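Local coordinates for ABC transporter binding protein AcbH (PDB 3OO8) that serves as the extracellular solute-binding receptor of an ABC transporter and binds beta-D-galactopyranose with exclusive preference, at residues E163-L168 and F282-I287. The protein carries 2 engineered substitutions. Sequence-based numbering, arbitrary orientation.
Sequences EAFIAL and FVFPAI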
ATOM      1  N   GLU A 163     -19.784  11.074  10.007  1.00 16.87           N
ATOM      2  CA  GLU A 163     -21.124  11.052  10.619  1.00 15.86           C
ATOM      3  C   GLU A 163     -22.047  10.143   9.830  1.00 15.19           C
ATOM      4  O   GLU A 163     -22.821   9.391  10.435  1.00 16.50           O
ATOM      5  CB  GLU A 163     -21.724  12.468  10.794  1.00 17.99           C
ATOM      6  CG  GLU A 163     -22.115  13.191   9.496  1.00 20.36           C
ATOM      7  CD  GLU A 163     -23.510  12.807   8.950  1.00 27.73           C
ATOM      8  OE1 GLU A 163     -23.867  13.241   7.822  1.00 27.95           O
ATOM      9  OE2 GLU A 163     -24.254  12.071   9.644  1.00 27.94           O
ATOM     10  N   ALA A 164     -21.960  10.169   8.501  1.00 14.94           N
ATOM     11  CA  ALA A 164     -22.856   9.331   7.680  1.00 15.59           C
ATOM     12  C   ALA A 164     -22.442   7.869   7.833  1.00 16.64           C
ATOM     13  O   ALA A 164     -23.286   6.961   7.876  1.00 17.77           O
ATOM     14  CB  ALA A 164     -22.817   9.769   6.233  1.00 13.45           C
ATOM     15  N   PHE A 165     -21.139   7.656   7.994  1.00 14.23           N
ATOM     16  CA  PHE A 165     -20.558   6.318   8.163  1.00 15.15           C
ATOM     17  C   PHE A 165     -21.062   5.642   9.441  1.00 15.06           C
ATOM     18  O   PHE A 165     -21.465   4.472   9.435  1.00 16.10           O
ATOM     19  CB  PHE A 165     -19.038   6.482   8.165  1.00 14.00           C
ATOM     20  CG  PHE A 165     -18.259   5.186   8.173  1.00 14.04           C
ATOM     21  CD1 PHE A 165     -18.442   4.232   7.171  1.00 14.48           C
ATOM     22  CD2 PHE A 165     -17.298   4.949   9.146  1.00 18.30           C
ATOM     23  CE1 PHE A 165     -17.703   3.081   7.154  1.00 12.15           C
ATOM     24  CE2 PHE A 165     -16.554   3.767   9.149  1.00 18.81           C
ATOM     25  CZ  PHE A 165     -16.753   2.832   8.136  1.00 13.67           C
ATOM     26  N   ILE A 166     -21.078   6.398  10.533  1.00 15.82           N
ATOM     27  CA  ILE A 166     -21.495   5.875  11.816  1.00 15.55           C
ATOM     28  C   ILE A 166     -22.996   5.665  11.738  1.00 16.17           C
ATOM     29  O   ILE A 166     -23.508   4.654  12.236  1.00 17.95           O
ATOM     30  CB  ILE A 166     -21.073   6.782  12.966  1.00 16.18           C
ATOM     31  CG1 ILE A 166     -19.546   6.775  13.081  1.00 15.36           C
ATOM     32  CG2 ILE A 166     -21.744   6.369  14.293  1.00 16.47           C
ATOM     33  CD1 ILE A 166     -18.920   5.406  13.316  1.00 15.50           C
ATOM     34  N   ALA A 167     -23.695   6.587  11.090  1.00 16.42           N
ATOM     35  CA  ALA A 167     -25.160   6.449  10.980  1.00 17.24           C
ATOM     36  C   ALA A 167     -25.514   5.181  10.185  1.00 19.82           C
ATOM     37  O   ALA A 167     -26.480   4.457  10.517  1.00 19.34           O
ATOM     38  CB  ALA A 167     -25.773   7.712  10.326  1.00 19.71           C
ATOM     39  N   LEU A 168     -24.737   4.914   9.139  1.00 16.32           N
ATOM     40  CA  LEU A 168     -24.916   3.707   8.326  1.00 16.57           C
ATOM     41  C   LEU A 168     -24.617   2.437   9.117  1.00 16.49           C
ATOM     42  O   LEU A 168     -25.377   1.451   9.076  1.00 18.03           O
ATOM     43  CB  LEU A 168     -24.033   3.783   7.087  1.00 17.23           C
ATOM     44  CG  LEU A 168     -23.991   2.575   6.153  1.00 16.59           C
ATOM     45  CD1 LEU A 168     -25.388   2.265   5.573  1.00 19.10           C
ATOM     46  CD2 LEU A 168     -22.974   2.808   5.073  1.00 16.52           C
ATOM     47  N   PHE A 282     -15.899   1.957  -1.443  1.00 10.88           N
ATOM     48  CA  PHE A 282     -15.795   3.406  -1.295  1.00 10.86           C
ATOM     49  C   PHE A 282     -14.566   3.728  -0.462  1.00 10.31           C
ATOM     50  O   PHE A 282     -14.098   2.893   0.301  1.00 10.71           O
ATOM     51  CB  PHE A 282     -17.088   4.055  -0.755  1.00 13.37           C
ATOM     52  CG  PHE A 282     -17.569   3.506   0.590  1.00 10.51           C
ATOM     53  CD1 PHE A 282     -17.013   3.988   1.773  1.00 11.29           C
ATOM     54  CD2 PHE A 282     -18.565   2.547   0.658  1.00 15.07           C
ATOM     55  CE1 PHE A 282     -17.428   3.537   2.991  1.00 14.43           C
ATOM     56  CE2 PHE A 282     -18.974   2.075   1.890  1.00 12.78           C
ATOM     57  CZ  PHE A 282     -18.408   2.578   3.063  1.00 12.05           C
ATOM     58  N   VAL A 283     -13.977   4.915  -0.658  1.00 10.03           N
ATOM     59  CA  VAL A 283     -12.847   5.271   0.189  1.00  9.96           C
ATOM     60  C   VAL A 283     -13.285   5.533   1.628  1.00  9.71           C
ATOM     61  O   VAL A 283     -14.421   5.943   1.903  1.00 11.37           O
ATOM     62  CB  VAL A 283     -12.036   6.464  -0.398  1.00  8.03           C
ATOM     63  CG1 VAL A 283     -11.683   6.137  -1.826  1.00 11.85           C
ATOM     64  CG2 VAL A 283     -12.808   7.792  -0.349  1.00 10.05           C
ATOM     65  N   PHE A 284     -12.372   5.303   2.565  1.00 10.08           N
ATOM     66  CA  PHE A 284     -12.737   5.542   3.957  1.00  9.88           C
ATOM     67  C   PHE A 284     -13.251   6.972   4.115  1.00 11.43           C
ATOM     68  O   PHE A 284     -12.642   7.916   3.567  1.00 11.09           O
ATOM     69  CB  PHE A 284     -11.532   5.306   4.855  1.00 10.13           C
ATOM     70  CG  PHE A 284     -11.893   5.085   6.312  1.00 11.94           C
ATOM     71  CD1 PHE A 284     -12.066   3.784   6.785  1.00 11.68           C
ATOM     72  CD2 PHE A 284     -12.031   6.150   7.196  1.00 11.12           C
ATOM     73  CE1 PHE A 284     -12.376   3.525   8.123  1.00 13.49           C
ATOM     74  CE2 PHE A 284     -12.333   5.916   8.544  1.00 12.78           C
ATOM     75  CZ  PHE A 284     -12.527   4.608   9.002  1.00 12.75           C
ATOM     76  N   PRO A 285     -14.365   7.172   4.845  1.00  9.83           N
ATOM     77  CA  PRO A 285     -14.967   8.525   4.927  1.00 12.05           C
ATOM     78  C   PRO A 285     -14.085   9.599   5.563  1.00 12.00           C
ATOM     79  O   PRO A 285     -13.128   9.292   6.270  1.00 11.56           O
ATOM     80  CB  PRO A 285     -16.228   8.296   5.769  1.00 14.91           C
ATOM     81  CG  PRO A 285     -16.597   6.868   5.406  1.00 20.44           C
ATOM     82  CD  PRO A 285     -15.255   6.168   5.478  1.00 10.34           C
ATOM     83  N   ALA A 286     -14.426  10.857   5.297  1.00 13.50           N
ATOM     84  CA  ALA A 286     -13.671  12.003   5.819  1.00 13.40           C
ATOM     85  C   ALA A 286     -13.992  12.167   7.300  1.00 15.30           C
ATOM     86  O   ALA A 286     -15.162  11.987   7.728  1.00 14.84           O
ATOM     87  CB  ALA A 286     -14.068  13.239   5.076  1.00 13.09           C
ATOM     88  N   ILE A 287     -12.962  12.467   8.094  1.00 12.54           N
ATOM     89  CA  ILE A 287     -13.148  12.788   9.496  1.00 11.94           C
ATOM     90  C   ILE A 287     -12.830  14.260   9.732  1.00 13.59           C
ATOM     91  O   ILE A 287     -13.663  15.016  10.207  1.00 14.84           O
ATOM     92  CB  ILE A 287     -12.270  11.909  10.409  1.00 11.76           C
ATOM     93  CG1 ILE A 287     -12.669  10.435  10.256  1.00 13.18           C
ATOM     94  CG2 ILE A 287     -12.386  12.393  11.873  1.00 12.64           C
ATOM     95  CD1 ILE A 287     -11.776   9.441  11.030  1.00 11.62           C
TER
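F165 holds CG anti to its own backbone N (chi1 -173°), which carries its ring off helix 162-174 and against the end of strand 279-282 and the loop after it; F282, the last residue of that strand, has CG between N and the carbonyl carbon, a rotation that sends its ring back toward the helix. The contact belongs to a class 2 solute-binding protein fold and joins a helix to a strand end and the loop leaving the mixed sheet, wholly through apolar side chains. P285 lies over one face of the F165 ring: its CD stands 4.1 Å from the centroid of that ring and 11° off the normal, a CH-pi contact. The proline CG reaches further back, to 3.6 Å from F165 CG, so the pyrrolidine ring covers the inner part of the phenyl as well as its centre. Two further rings meet the outer part of F165. CZ of F282 comes within 4.2 Å of F165 CE1, which lies at the edge of the F282 ring, close to its plane. On the other flank CZ of F284 approaches F165 CE2 at 4.1 Å, the two rings inclined at 58° with centroids 5.4 Å apart. With an alanine at F165, P285 and the rings of F282 and F284 would probably lose their common partner and a gap would open between helix and loop. M259 of strand 257-261 and L232 of helix 220-232 also touch the buried F165. F284 packs edge-to-face with F261, and the side chain of F284 lies about 8 Å from that of W142, a beta-D-galactose-binding residue whose sugar is absent here. The loop's backbone is tied down too: the carbonyl O of F284 accepts a hydrogen bond from NH2 of R200.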